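PDB 4EC5: secretin XcpQ from Pseudomonas aeruginosa, which forms, as a 15-subunit assembly, the outer-membrane channel of the type II secretion system that exports elastase LasB and other proteins. Local coordinates for residues I129-P134 / I222-P227. The protein carries 1 engineered substitution. Residues are numbered along the deposited sequence; the frame is centred on the assembly and turned at random.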
ATOM      1  N   ILE A 129       3.463   3.563   9.335  1.00 29.66           N
ATOM      2  CA  ILE A 129       2.466   2.801   8.574  1.00 28.17           C
ATOM      3  C   ILE A 129       2.752   1.305   8.380  1.00 30.70           C
ATOM      4  O   ILE A 129       1.908   0.471   8.707  1.00 29.55           O
ATOM      5  CB  ILE A 129       2.201   3.457   7.196  1.00 36.77           C
ATOM      6  CG1 ILE A 129       1.512   4.814   7.369  1.00 39.59           C
ATOM      7  CG2 ILE A 129       1.427   2.492   6.286  1.00 32.92           C
ATOM      8  CD1 ILE A 129       0.013   4.785   7.213  1.00 43.97           C
ATOM      9  N   PRO A 130       3.937   0.955   7.849  1.00 35.65           N
ATOM     10  CA  PRO A 130       4.250  -0.470   7.655  1.00 29.31           C
ATOM     11  C   PRO A 130       4.396  -1.285   8.941  1.00 28.65           C
ATOM     12  O   PRO A 130       4.296  -2.509   8.901  1.00 35.66           O
ATOM     13  CB  PRO A 130       5.541  -0.468   6.823  1.00 25.43           C
ATOM     14  CG  PRO A 130       5.933   0.951   6.629  1.00 29.95           C
ATOM     15  CD  PRO A 130       5.052   1.834   7.457  1.00 31.05           C
ATOM     16  N   LEU A 131       4.641  -0.613  10.059  1.00 30.49           N
ATOM     17  CA  LEU A 131       4.796  -1.289  11.343  1.00 30.71           C
ATOM     18  C   LEU A 131       3.449  -1.571  12.008  1.00 34.51           C
ATOM     19  O   LEU A 131       3.346  -2.450  12.859  1.00 34.37           O
ATOM     20  CB  LEU A 131       5.679  -0.443  12.266  1.00 24.77           C
ATOM     21  CG  LEU A 131       6.976   0.086  11.644  1.00 31.49           C
ATOM     22  CD1 LEU A 131       7.781   0.879  12.659  1.00 31.97           C
ATOM     23  CD2 LEU A 131       7.807  -1.072  11.120  1.00 24.84           C
ATOM     24  N   ILE A 132       2.417  -0.826  11.617  1.00 30.53           N
ATOM     25  CA  ILE A 132       1.081  -1.014  12.187  1.00 36.92           C
ATOM     26  C   ILE A 132       0.115  -1.745  11.254  1.00 30.40           C
ATOM     27  O   ILE A 132      -0.910  -2.257  11.705  1.00 30.48           O
ATOM     28  CB  ILE A 132       0.463   0.299  12.714  1.00 35.24           C
ATOM     29  CG1 ILE A 132       0.346   1.332  11.597  1.00 35.58           C
ATOM     30  CG2 ILE A 132       1.273   0.834  13.886  1.00 36.84           C
ATOM     31  CD1 ILE A 132      -0.607   2.458  11.926  1.00 50.56           C
ATOM     32  N   ARG A 133       0.495  -1.903   9.995  1.00 27.76           N
ATOM     33  CA  ARG A 133      -0.374  -2.549   9.032  1.00 32.59           C
ATOM     34  C   ARG A 133      -0.698  -3.949   9.486  1.00 31.15           C
ATOM     35  O   ARG A 133      -1.820  -4.384   9.363  1.00 31.93           O
ATOM     36  CB  ARG A 133       0.275  -2.649   7.662  1.00 36.41           C
ATOM     37  CG  ARG A 133      -0.025  -1.504   6.748  1.00 49.28           C
ATOM     38  CD  ARG A 133      -0.142  -1.962   5.327  1.00 54.65           C
ATOM     39  NE  ARG A 133       0.276  -0.915   4.414  1.00 58.14           N
ATOM     40  CZ  ARG A 133      -0.525   0.055   3.999  1.00 63.09           C
ATOM     41  NH1 ARG A 133      -1.782   0.095   4.418  1.00 62.17           N
ATOM     42  NH2 ARG A 133      -0.076   0.979   3.170  1.00 61.44           N
ATOM     43  N   PRO A 134       0.274  -4.664  10.018  1.00 32.64           N
ATOM     44  CA  PRO A 134      -0.052  -6.018  10.497  1.00 34.84           C
ATOM     45  C   PRO A 134      -1.185  -6.082  11.539  1.00 33.29           C
ATOM     46  O   PRO A 134      -1.715  -7.169  11.770  1.00 37.69           O
ATOM     47  CB  PRO A 134       1.262  -6.528  11.102  1.00 32.19           C
ATOM     48  CG  PRO A 134       2.316  -5.562  10.731  1.00 33.07           C
ATOM     49  CD  PRO A 134       1.699  -4.320  10.183  1.00 38.71           C
ATOM     50  N   ILE A 222       8.731  -8.858  11.638  1.00 15.69           N
ATOM     51  CA  ILE A 222       9.298  -7.557  11.337  1.00 14.43           C
ATOM     52  C   ILE A 222      10.174  -7.183  12.513  1.00 22.56           C
ATOM     53  O   ILE A 222       9.688  -7.030  13.636  1.00 19.38           O
ATOM     54  CB  ILE A 222       8.205  -6.487  11.120  1.00 20.78           C
ATOM     55  CG1 ILE A 222       7.359  -6.800   9.885  1.00 23.12           C
ATOM     56  CG2 ILE A 222       8.825  -5.102  10.978  1.00 15.38           C
ATOM     57  CD1 ILE A 222       6.014  -6.086   9.885  1.00 22.64           C
ATOM     58  N   ILE A 223      11.470  -7.040  12.263  1.00 17.95           N
ATOM     59  CA  ILE A 223      12.401  -6.748  13.332  1.00 20.34           C
ATOM     60  C   ILE A 223      12.851  -5.282  13.203  1.00 19.48           C
ATOM     61  O   ILE A 223      13.280  -4.853  12.130  1.00 20.48           O
ATOM     62  CB  ILE A 223      13.643  -7.695  13.254  1.00 21.77           C
ATOM     63  CG1 ILE A 223      13.254  -9.184  13.095  1.00 20.93           C
ATOM     64  CG2 ILE A 223      14.556  -7.504  14.454  1.00 25.59           C
ATOM     65  CD1 ILE A 223      12.310  -9.725  14.136  1.00 25.02           C
ATOM     66  N   LEU A 224      12.750  -4.528  14.274  1.00 21.68           N
ATOM     67  CA  LEU A 224      13.153  -3.137  14.234  1.00 28.19           C
ATOM     68  C   LEU A 224      14.082  -2.803  15.382  1.00 26.98           C
ATOM     69  O   LEU A 224      14.188  -3.543  16.338  1.00 22.39           O
ATOM     70  CB  LEU A 224      11.953  -2.199  14.192  1.00 29.13           C
ATOM     71  CG  LEU A 224      10.984  -2.099  15.349  1.00 36.77           C
ATOM     72  CD1 LEU A 224      10.882  -0.663  15.803  1.00 37.21           C
ATOM     73  CD2 LEU A 224       9.645  -2.597  14.915  1.00 32.78           C
ATOM     74  N   GLY A 225      14.794  -1.701  15.230  1.00 22.70           N
ATOM     75  CA  GLY A 225      15.718  -1.230  16.231  1.00 29.37           C
ATOM     76  C   GLY A 225      16.925  -0.543  15.669  1.00 27.13           C
ATOM     77  O   GLY A 225      17.073  -0.389  14.451  1.00 30.17           O
ATOM     78  N   PRO A 226      17.798  -0.105  16.566  1.00 31.68           N
ATOM     79  CA  PRO A 226      19.065   0.479  16.140  1.00 29.96           C
ATOM     80  C   PRO A 226      19.900  -0.558  15.405  1.00 24.99           C
ATOM     81  O   PRO A 226      19.747  -1.751  15.651  1.00 25.92           O
ATOM     82  CB  PRO A 226      19.697   0.971  17.443  1.00 29.79           C
ATOM     83  CG  PRO A 226      19.026   0.214  18.530  1.00 35.14           C
ATOM     84  CD  PRO A 226      17.676  -0.202  18.029  1.00 26.04           C
ATOM     85  N   PRO A 227      20.775  -0.097  14.506  1.00 27.27           N
ATOM     86  CA  PRO A 227      21.486  -0.971  13.568  1.00 23.06           C
ATOM     87  C   PRO A 227      22.137  -2.220  14.153  1.00 29.45           C
ATOM     88  O   PRO A 227      21.899  -3.310  13.632  1.00 31.31           O
ATOM     89  CB  PRO A 227      22.506  -0.049  12.887  1.00 28.11           C
ATOM     90  CG  PRO A 227      22.040   1.339  13.148  1.00 24.99           C
ATOM     91  CD  PRO A 227      21.080   1.332  14.299  1.00 27.67           C
TER
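The interface between what are inferred to be the periplasmic N1 and N2 domains of the secretin brings Leu131 on helix 125-132 and Pro134 on the 3-10 segment that follows in the chain against Ile222 and Leu224 on strand 220-224. The closest approach is Pro134 CG to Ile222 CD1, 3.8 Å. Ile222 sends its two branches to different partners. Its CG1 arm lies anti to the carbonyl carbon (chi1 -65°) and reaches on to CD1; Ile222 CD1 also lies 4.1 Å from the backbone Pro130 O. Ile222 CG2 meets Leu131 CD2 at 4.2 Å, the two side chains crossing at a slant. Leu131 CD2 is also 4.5 Å from Leu224 CD2, a looser touch. These two segments bury 164 Å² between them, with apolar side-chain contacts and no hydrogen bond across. Strand 220-224 is the middle strand of the antiparallel N2 sheet, and Ile222 and Leu224, two residues apart, both direct their CB toward N1. The flanking strands widen this sheet face: Tyr178 touches Pro130 and Leu131, while Ile213 packs on Pro134. On the N1 side, Ile132 points its CB away from N2 and packs on Leu151 and Ile167 within its own domain.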